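Local coordinates for protein glutamyl-tRNA synthetase, cytoplasmic (Saccharomyces cerevisiae, PDB 2HRA) that attaches glutamate to tRNA(Glu) after activating it with ATP, this piece being the GST-like N-terminal domain that joins the synthetase to the cofactor Arc1p, at residues P20-I25 with K65-T70; A40-A45 with P175-A180; F85-K90 with G132-A137. All blocks are in the same frame, centred on the assembly; numbering follows the deposited sequence.

Interaction 1 of 3, residues P20-I25 with K65-T70; sequences PSTLTI and KLDDAT
Thr22 and Asp67 clasp each other twice at the end of an antiparallel strand pair. The backbone N of Asp67 gives a nearly straight bond to Thr22 O at 2.8 Å, and Thr22 N answers not to a carbonyl but to the Asp67 carboxylate, reaching OD1 at 2.9 Å with an N-H...O angle of 170°. That oxygen is met on its syn side, with the donor 34° out of the carboxylate plane. Asp67 CG stands beside its own backbone N and anti to the carbonyl carbon (chi1 -66°), which places CG on the side of Thr22. Its other oxygen, OD2, lies 3.4 Å from Ser21 OG in a weak hydrogen bond.

Two residues on, Thr24 and Lys65 form a hydrogen-bonded pair: Thr24 N reaches Lys65 O at 2.9 Å, and Lys65 N reaches Thr24 O at 3.1 Å. Their CB atoms sit 4.1 Å apart on the same face of the sheet, and a water ties Thr24 OG1 to Asp67 O. Leu23 and Leu66, a non-hydrogen-bonded pair, turn to the other face. There a methyl of Leu23, CD1, rests 3.4 Å from Lys65 O, while Leu66 packs on helix 73-80.

Behind this first shell, a type II' turn from Leu66 to Ala69 follows the strand, with Asp67 at its second position. Lys80 hydrogen-bonds to Ser21 OG and makes a long, weak ion pair with Asp67 OD2. This edge of the sheet belongs to the GST-like domain, where strand 21-26 is the middle strand. The Asp67 side chain thus accepts a bond from Thr22 N that, by the antiparallel pattern, Asp67 O would probably have taken; that carbonyl receives the water instead, and the nearby lysine would probably favour the carboxylate's negative charge.

Interaction 2 of 3, residues A40-A45 with P175-A180; sequences ARIVNA and PIFGEA
Arg41, on helix 34-46 of this GST-like domain, reaches across to the short helix 175-178 and grips two successive backbone carbonyls. Both bonds are made at the edge of the guanidinium, close to its plane. NE donates to Ile176 O at 2.8 Å in a fairly straight bond, and NH2 donates to Pro175 O at the same 2.8 Å but more bent, at 141°. Pro175 O also receives Glu179 N from within its own helical segment, and the two donors come from opposite faces of the carbonyl plane. The bend at chi3 (63°) turns NE out of the line of the arginine's aliphatic stem. A water carries the polar network further, bridging NH2 to Glu179 OE1; the two charged groups do not touch directly, and the carboxylate would probably add a mild attraction.

Apolar contact fills the rest. Ile42 and Ile176 cross at about a right angle, CG1 of the first meeting CG2 of the second at 3.6 Å. Farther along the helix, Ala45 CB meets Ile176 CD1 at 4.0 Å. Ile42 CD1 approaches CZ of Phe177 obliquely, and that ring also meets Trp143 and Tyr135 edge-to-face, which joins the contact to helix 137-148 and the loop before it. Pro175 closes the sequence range 159-175 that interacts with Arc1p, so this grip lies just where that region ends.

Over one face of the Arg41 guanidinium lies the backbone of Ala180, its CA 3.8 Å above the plane and over the centre of the group.

Interaction 3 of 3, residues F85-K90 with G132-A137; sequences FDNGDK and GLKYSA
Lys134, the first residue of the 132-137 loop to make a substantial contact, reaches over the Asn87 side chain to Asp86. Its NZ forms a salt bridge with Asp86 OD1 at 3.2 Å, on the syn lone pair of that oxygen, and the two side chains cross at about a right angle. On the way, CB and CE of the lysine pass the Asn87 amide, with CB 3.5 Å from ND2. The bend at chi3 (63°) places CE beside that amide.

At Tyr135 the backbone takes over. Its carbonyl O accepts a nearly straight bond from Asn87 ND2 at 3.0 Å; the oxygen lies in the plane of the amide, whereas the donor stands well above the carbonyl plane. A chi1 of 66° puts Asn87 CG in the crowded position between its own backbone N and carbonyl carbon, facing the 132-137 loop. The tyrosine ring turns the other way, toward Ile42. An alanine in place of Asn87 would probably leave Tyr135 O without this donor and open a gap beneath the Lys134 chain, setting it freer to turn.

Ser136 follows, its CB 3.6 Å from both Asn87 O and Asn87 OD1. Its OG is engaged elsewhere, capping Ala138 N, while Ser136 N donates to Asp139 OD1. Last comes Ala137, whose CB meets CD2 of the Phe85 ring obliquely at 4.2 Å; that ring also rests on Ala39 of helix 34-46.

Ser136 is thus the N-cap of helix 137-148, and the return bond from its N to the Asp139 side chain makes the helix start resemble a capping box. A Ser/Thr-x-x-Asp sequence at the N-terminus of a helix in the C-terminal helical domain is the known N-capping motif of the GST fold, and Ser136 to Asp139 is consistent with it.

In the fold
Interaction 2 sits between the other two, its centre about 16 Å from each, while the centres of interactions 1 and 3 are about 23 Å apart, with nearest atoms about 10 Å apart. Helix 34-46 makes the connection: Ala40 packs on Leu23 of the sheet and Val43 on Phe85. Along the chain, interaction 1 closes before interaction 3 opens, interactions 1 and 2 cross, and interaction 3 is nested inside the loop that interaction 2 closes. The three contacts therefore tie the sheet, the first helix and the later helices into one GST-like unit, and segments 132-137 and 175-180 overlap the ends of the two Arc1p-interacting regions.

Interaction 1 of 3, residues P20-I25 with K65-T70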
loop_
_atom_site.group_PDB
_atom_site.type_symbol
_atom_site.label_atom_id
_atom_site.label_comp_id
_atom_site.label_asym_id
_atom_site.label_seq_id
_atom_site.Cartn_x
_atom_site.Cartn_y
_atom_site.Cartn_z
ATOM N N PRO A 20 19.629 -7.975 -5.347
ATOM C CA PRO A 20 18.464 -7.194 -4.932
ATOM C C PRO A 20 18.270 -7.141 -3.417
ATOM O O PRO A 20 18.830 -7.955 -2.698
ATOM C CB PRO A 20 17.303 -7.919 -5.610
ATOM C CG PRO A 20 17.787 -9.277 -5.884
ATOM C CD PRO A 20 19.252 -9.177 -6.107
ATOM N N SER A 21 17.532 -6.148 -2.935
ATOM C CA SER A 21 16.985 -6.198 -1.584
ATOM C C SER A 21 15.913 -7.240 -1.602
ATOM O O SER A 21 15.370 -7.560 -2.670
ATOM C CB SER A 21 16.345 -4.879 -1.193
ATOM O OG SER A 21 17.308 -3.875 -0.996
ATOM N N THR A 22 15.564 -7.749 -0.423
ATOM C CA THR A 22 14.469 -8.707 -0.320
ATOM C C THR A 22 13.337 -8.080 0.476
ATOM O O THR A 22 13.588 -7.473 1.525
ATOM C CB THR A 22 14.924 -10.000 0.355
ATOM O OG1 THR A 22 16.055 -10.501 -0.362
ATOM C CG2 THR A 22 13.798 -11.045 0.337
ATOM N N LEU A 23 12.121 -8.176 -0.064
ATOM C CA LEU A 23 10.901 -7.798 0.661
ATOM C C LEU A 23 10.045 -9.022 0.913
ATOM O O LEU A 23 9.484 -9.611 -0.010
ATOM C CB LEU A 23 10.078 -6.765 -0.122
ATOM C CG LEU A 23 8.743 -6.284 0.508
ATOM C CD1 LEU A 23 8.996 -5.634 1.844
ATOM C CD2 LEU A 23 7.975 -5.351 -0.449
ATOM N N THR A 24 9.905 -9.385 2.184
ATOM C CA THR A 24 9.011 -10.464 2.544
ATOM C C THR A 24 7.599 -9.922 2.796
ATOM O O THR A 24 7.427 -8.917 3.481
ATOM C CB THR A 24 9.556 -11.220 3.770
ATOM O OG1 THR A 24 10.957 -11.503 3.569
ATOM C CG2 THR A 24 8.793 -12.514 3.970
ATOM N N ILE A 25 6.597 -10.570 2.214
ATOM C CA ILE A 25 5.191 -10.213 2.401
ATOM C C ILE A 25 4.454 -11.412 2.955
ATOM O O ILE A 25 4.576 -12.485 2.420
ATOM C CB ILE A 25 4.520 -9.761 1.075
ATOM C CG1 ILE A 25 5.246 -8.542 0.502
ATOM C CG2 ILE A 25 3.067 -9.355 1.307
ATOM C CD1 ILE A 25 4.912 -7.228 1.253
ATOM N N LYS A 65 8.909 -7.416 5.802
ATOM C CA LYS A 65 10.259 -7.265 6.272
ATOM C C LYS A 65 11.080 -6.803 5.066
ATOM O O LYS A 65 10.945 -7.366 4.008
ATOM C CB LYS A 65 10.707 -8.643 6.744
ATOM C CG LYS A 65 11.783 -8.715 7.754
ATOM C CD LYS A 65 12.332 -10.140 7.735
ATOM C CE LYS A 65 12.899 -10.589 9.016
ATOM N NZ LYS A 65 13.405 -11.982 8.769
ATOM N N LEU A 66 11.879 -5.757 5.213
ATOM C CA LEU A 66 12.793 -5.336 4.148
ATOM C C LEU A 66 14.182 -5.712 4.589
ATOM O O LEU A 66 14.718 -5.096 5.511
ATOM C CB LEU A 66 12.754 -3.827 3.925
ATOM C CG LEU A 66 13.718 -3.351 2.830
ATOM C CD1 LEU A 66 13.330 -3.963 1.492
ATOM C CD2 LEU A 66 13.741 -1.835 2.761
ATOM N N ASP A 67 14.767 -6.688 3.899
ATOM C CA ASP A 67 16.030 -7.295 4.298
ATOM C C ASP A 67 15.847 -7.839 5.736
ATOM O O ASP A 67 15.085 -8.780 5.929
ATOM C CB ASP A 67 17.194 -6.323 4.073
ATOM C CG ASP A 67 17.409 -6.020 2.589
ATOM O OD1 ASP A 67 17.242 -6.943 1.768
ATOM O OD2 ASP A 67 17.722 -4.860 2.238
ATOM N N ASP A 68 16.478 -7.259 6.741
ATOM C CA ASP A 68 16.216 -7.735 8.108
ATOM C C ASP A 68 15.323 -6.796 8.912
ATOM O O ASP A 68 14.957 -7.106 10.066
ATOM C CB ASP A 68 17.522 -8.019 8.817
ATOM C CG ASP A 68 18.233 -9.239 8.227
ATOM O OD1 ASP A 68 17.533 -10.185 7.771
ATOM O OD2 ASP A 68 19.480 -9.257 8.214
ATOM N N ALA A 69 14.936 -5.679 8.300
ATOM C CA ALA A 69 14.184 -4.651 9.006
ATOM C C ALA A 69 12.708 -5.006 9.043
ATOM O O ALA A 69 12.112 -5.192 8.004
ATOM C CB ALA A 69 14.370 -3.296 8.345
ATOM N N THR A 70 12.141 -5.083 10.253
ATOM C CA THR A 70 10.698 -5.295 10.461
ATOM C C THR A 70 9.906 -4.040 10.884
ATOM O O THR A 70 8.667 -4.049 10.889
ATOM C CB THR A 70 10.466 -6.347 11.587
ATOM O OG1 THR A 70 11.221 -5.981 12.742
ATOM C CG2 THR A 70 10.887 -7.722 11.154
HETATM O O HOH W 1 13.297 -10.014 3.959
#

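Interaction 2 of 3, residues A40-A45 with P175-A180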
loop_
_atom_site.group_PDB
_atom_site.type_symbol
_atom_site.label_atom_id
_atom_site.label_comp_id
_atom_site.label_asym_id
_atom_site.label_seq_id
_atom_site.Cartn_x
_atom_site.Cartn_y
_atom_site.Cartn_z
ATOM N N ALA A 40 7.173 -1.715 -3.851
ATOM C CA ALA A 40 8.143 -2.614 -4.458
ATOM C C ALA A 40 7.801 -2.842 -5.906
ATOM O O ALA A 40 8.669 -2.882 -6.737
ATOM C CB ALA A 40 8.188 -3.958 -3.699
ATOM N N ARG A 41 6.518 -2.966 -6.224
ATOM C CA ARG A 41 6.115 -3.087 -7.622
ATOM C C ARG A 41 6.460 -1.854 -8.438
ATOM O O ARG A 41 6.868 -1.968 -9.602
ATOM C CB ARG A 41 4.632 -3.433 -7.719
ATOM C CG ARG A 41 4.365 -4.815 -7.158
ATOM C CD ARG A 41 2.921 -5.046 -6.748
ATOM N NE ARG A 41 1.957 -4.971 -7.851
ATOM C CZ ARG A 41 1.619 -5.971 -8.680
ATOM N NH1 ARG A 41 2.198 -7.178 -8.638
ATOM N NH2 ARG A 41 0.718 -5.744 -9.618
ATOM N N ILE A 42 6.324 -0.677 -7.824
ATOM C CA ILE A 42 6.692 0.567 -8.481
ATOM C C ILE A 42 8.196 0.598 -8.736
ATOM O O ILE A 42 8.662 0.906 -9.831
ATOM C CB ILE A 42 6.221 1.805 -7.647
ATOM C CG1 ILE A 42 4.682 1.833 -7.607
ATOM C CG2 ILE A 42 6.834 3.123 -8.260
ATOM C CD1 ILE A 42 4.043 2.730 -6.479
ATOM N N VAL A 43 8.962 0.250 -7.713
ATOM C CA VAL A 43 10.412 0.221 -7.825
ATOM C C VAL A 43 10.877 -0.720 -8.961
ATOM O O VAL A 43 11.666 -0.321 -9.854
ATOM C CB VAL A 43 11.046 -0.203 -6.487
ATOM C CG1 VAL A 43 12.536 -0.485 -6.659
ATOM C CG2 VAL A 43 10.815 0.859 -5.425
ATOM N N ASN A 44 10.382 -1.952 -8.968
ATOM C CA ASN A 44 10.812 -2.901 -10.010
ATOM C C ASN A 44 10.283 -2.558 -11.398
ATOM O O ASN A 44 10.913 -2.923 -12.390
ATOM C CB ASN A 44 10.423 -4.334 -9.672
ATOM C CG ASN A 44 11.203 -4.913 -8.496
ATOM O OD1 ASN A 44 12.387 -4.637 -8.272
ATOM N ND2 ASN A 44 10.543 -5.760 -7.769
ATOM N N ALA A 45 9.126 -1.884 -11.468
ATOM C CA ALA A 45 8.608 -1.368 -12.729
ATOM C C ALA A 45 9.575 -0.401 -13.396
ATOM O O ALA A 45 9.736 -0.440 -14.604
ATOM C CB ALA A 45 7.278 -0.687 -12.539
ATOM N N PRO A 175 -2.532 -1.637 -12.910
ATOM C CA PRO A 175 -2.189 -2.992 -12.438
ATOM C C PRO A 175 -1.196 -3.037 -11.282
ATOM O O PRO A 175 -1.246 -3.950 -10.429
ATOM C CB PRO A 175 -1.530 -3.631 -13.663
ATOM C CG PRO A 175 -1.966 -2.863 -14.815
ATOM C CD PRO A 175 -2.326 -1.496 -14.359
ATOM N N ILE A 176 -0.260 -2.096 -11.287
ATOM C CA ILE A 176 0.713 -1.977 -10.207
ATOM C C ILE A 176 0.014 -1.991 -8.859
ATOM O O ILE A 176 0.531 -2.601 -7.922
ATOM C CB ILE A 176 1.610 -0.724 -10.346
ATOM C CG1 ILE A 176 2.736 -1.007 -11.345
ATOM C CG2 ILE A 176 2.204 -0.328 -8.990
ATOM C CD1 ILE A 176 3.365 0.216 -12.018
ATOM N N PHE A 177 -1.146 -1.326 -8.781
ATOM C CA PHE A 177 -1.985 -1.285 -7.552
ATOM C C PHE A 177 -3.041 -2.376 -7.596
ATOM O O PHE A 177 -3.137 -3.198 -6.709
ATOM C CB PHE A 177 -2.749 0.032 -7.446
ATOM C CG PHE A 177 -1.891 1.214 -7.124
ATOM C CD1 PHE A 177 -0.969 1.692 -8.050
ATOM C CD2 PHE A 177 -2.013 1.849 -5.912
ATOM C CE1 PHE A 177 -0.173 2.779 -7.755
ATOM C CE2 PHE A 177 -1.229 2.944 -5.596
ATOM C CZ PHE A 177 -0.303 3.406 -6.518
ATOM N N GLY A 178 -3.853 -2.343 -8.641
ATOM C CA GLY A 178 -5.065 -3.154 -8.705
ATOM C C GLY A 178 -4.888 -4.660 -8.881
ATOM O O GLY A 178 -5.845 -5.408 -8.642
ATOM N N GLU A 179 -3.712 -5.109 -9.335
ATOM C CA GLU A 179 -3.427 -6.553 -9.413
ATOM C C GLU A 179 -2.502 -7.043 -8.279
ATOM O O GLU A 179 -2.096 -8.212 -8.273
ATOM C CB GLU A 179 -2.828 -6.920 -10.779
ATOM C CG GLU A 179 -3.771 -6.627 -11.921
ATOM C CD GLU A 179 -3.212 -7.024 -13.263
ATOM O OE1 GLU A 179 -2.046 -7.454 -13.352
ATOM O OE2 GLU A 179 -3.954 -6.886 -14.244
ATOM N N ALA A 180 -2.182 -6.181 -7.311
ATOM C CA ALA A 180 -1.292 -6.580 -6.227
ATOM C C ALA A 180 -1.924 -7.704 -5.396
ATOM O O ALA A 180 -1.250 -8.663 -5.025
ATOM C CB ALA A 180 -0.920 -5.382 -5.344
HETATM O O HOH W 2 0.362 -7.014 -12.415
#

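Interaction 3 of 3, residues F85-K90 with G132-A137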
loop_
_atom_site.group_PDB
_atom_site.type_symbol
_atom_site.label_atom_id
_atom_site.label_comp_id
_atom_site.label_asym_id
_atom_site.label_seq_id
_atom_site.Cartn_x
_atom_site.Cartn_y
_atom_site.Cartn_z
ATOM N N PHE A 85 11.128 7.286 -5.533
ATOM C CA PHE A 85 10.165 8.073 -4.762
ATOM C C PHE A 85 10.723 9.479 -4.596
ATOM O O PHE A 85 11.209 9.843 -3.537
ATOM C CB PHE A 85 9.876 7.368 -3.434
ATOM C CG PHE A 85 9.259 6.026 -3.630
ATOM C CD1 PHE A 85 10.023 4.869 -3.518
ATOM C CD2 PHE A 85 7.939 5.926 -4.042
ATOM C CE1 PHE A 85 9.451 3.625 -3.767
ATOM C CE2 PHE A 85 7.364 4.699 -4.287
ATOM C CZ PHE A 85 8.135 3.536 -4.154
ATOM N N ASP A 86 10.668 10.241 -5.693
ATOM C CA ASP A 86 11.373 11.516 -5.834
ATOM C C ASP A 86 10.446 12.715 -5.961
ATOM O O ASP A 86 10.921 13.801 -6.270
ATOM C CB ASP A 86 12.285 11.488 -7.080
ATOM C CG ASP A 86 11.506 11.422 -8.402
ATOM O OD1 ASP A 86 10.252 11.333 -8.399
ATOM O OD2 ASP A 86 12.158 11.457 -9.471
ATOM N N ASN A 87 9.139 12.515 -5.773
ATOM C CA ASN A 87 8.160 13.601 -5.880
ATOM C C ASN A 87 7.359 13.795 -4.596
ATOM O O ASN A 87 6.870 12.840 -4.005
ATOM C CB ASN A 87 7.232 13.409 -7.093
ATOM C CG ASN A 87 6.323 12.189 -6.984
ATOM O OD1 ASN A 87 6.639 11.188 -6.327
ATOM N ND2 ASN A 87 5.183 12.268 -7.652
ATOM N N GLY A 88 7.227 15.039 -4.172
ATOM C CA GLY A 88 6.592 15.363 -2.898
ATOM C C GLY A 88 7.577 15.930 -1.882
ATOM O O GLY A 88 8.659 15.350 -1.641
ATOM N N ASP A 89 7.226 17.073 -1.287
ATOM C CA ASP A 89 7.942 17.552 -0.104
ATOM C C ASP A 89 7.819 16.433 0.915
ATOM O O ASP A 89 6.733 15.869 1.107
ATOM C CB ASP A 89 7.384 18.905 0.396
ATOM C CG ASP A 89 7.163 18.950 1.906
ATOM O OD1 ASP A 89 7.964 18.363 2.663
ATOM O OD2 ASP A 89 6.170 19.568 2.342
ATOM N N LYS A 90 8.941 16.090 1.535
ATOM C CA LYS A 90 9.026 14.916 2.400
ATOM C C LYS A 90 8.204 15.081 3.673
ATOM O O LYS A 90 7.622 14.112 4.162
ATOM C CB LYS A 90 10.487 14.598 2.730
ATOM C CG LYS A 90 11.265 14.041 1.538
ATOM C CD LYS A 90 12.675 13.618 1.925
ATOM C CE LYS A 90 13.711 14.009 0.875
ATOM N NZ LYS A 90 15.077 14.206 1.485
ATOM N N GLY A 132 0.439 16.411 -7.897
ATOM C CA GLY A 132 1.319 16.319 -9.079
ATOM C C GLY A 132 0.658 15.618 -10.261
ATOM O O GLY A 132 -0.481 15.156 -10.155
ATOM N N LEU A 133 1.368 15.537 -11.388
ATOM C CA LEU A 133 0.913 14.745 -12.529
ATOM C C LEU A 133 1.062 13.275 -12.226
ATOM O O LEU A 133 0.284 12.460 -12.709
ATOM C CB LEU A 133 1.689 15.100 -13.806
ATOM C CG LEU A 133 1.025 14.601 -15.114
ATOM C CD1 LEU A 133 1.119 15.631 -16.201
ATOM C CD2 LEU A 133 1.595 13.272 -15.627
ATOM N N LYS A 134 2.033 12.966 -11.371
ATOM C CA LYS A 134 2.464 11.619 -10.998
ATOM C C LYS A 134 1.915 11.346 -9.614
ATOM O O LYS A 134 1.881 12.254 -8.800
ATOM C CB LYS A 134 4.014 11.579 -10.860
ATOM C CG LYS A 134 4.775 10.867 -11.919
ATOM C CD LYS A 134 6.213 11.394 -12.026
ATOM C CE LYS A 134 7.047 11.169 -10.764
ATOM N NZ LYS A 134 8.503 11.281 -11.070
ATOM N N TYR A 135 1.512 10.118 -9.322
ATOM C CA TYR A 135 1.230 9.794 -7.906
ATOM C C TYR A 135 2.540 9.753 -7.132
ATOM O O TYR A 135 3.656 9.705 -7.708
ATOM C CB TYR A 135 0.413 8.501 -7.698
ATOM C CG TYR A 135 1.053 7.259 -8.297
ATOM C CD1 TYR A 135 2.170 6.652 -7.705
ATOM C CD2 TYR A 135 0.547 6.692 -9.445
ATOM C CE1 TYR A 135 2.760 5.541 -8.276
ATOM C CE2 TYR A 135 1.134 5.564 -10.011
ATOM C CZ TYR A 135 2.237 4.997 -9.432
ATOM O OH TYR A 135 2.819 3.890 -10.023
ATOM N N SER A 136 2.411 9.829 -5.823
ATOM C CA SER A 136 3.555 9.801 -4.920
ATOM C C SER A 136 3.381 8.696 -3.891
ATOM O O SER A 136 2.375 7.974 -3.866
ATOM C CB SER A 136 3.682 11.157 -4.214
ATOM O OG SER A 136 2.633 11.275 -3.253
ATOM N N ALA A 137 4.360 8.604 -3.011
ATOM C CA ALA A 137 4.354 7.679 -1.892
ATOM C C ALA A 137 3.155 7.906 -1.018
ATOM O O ALA A 137 2.671 6.974 -0.362
ATOM C CB ALA A 137 5.687 7.827 -1.051
#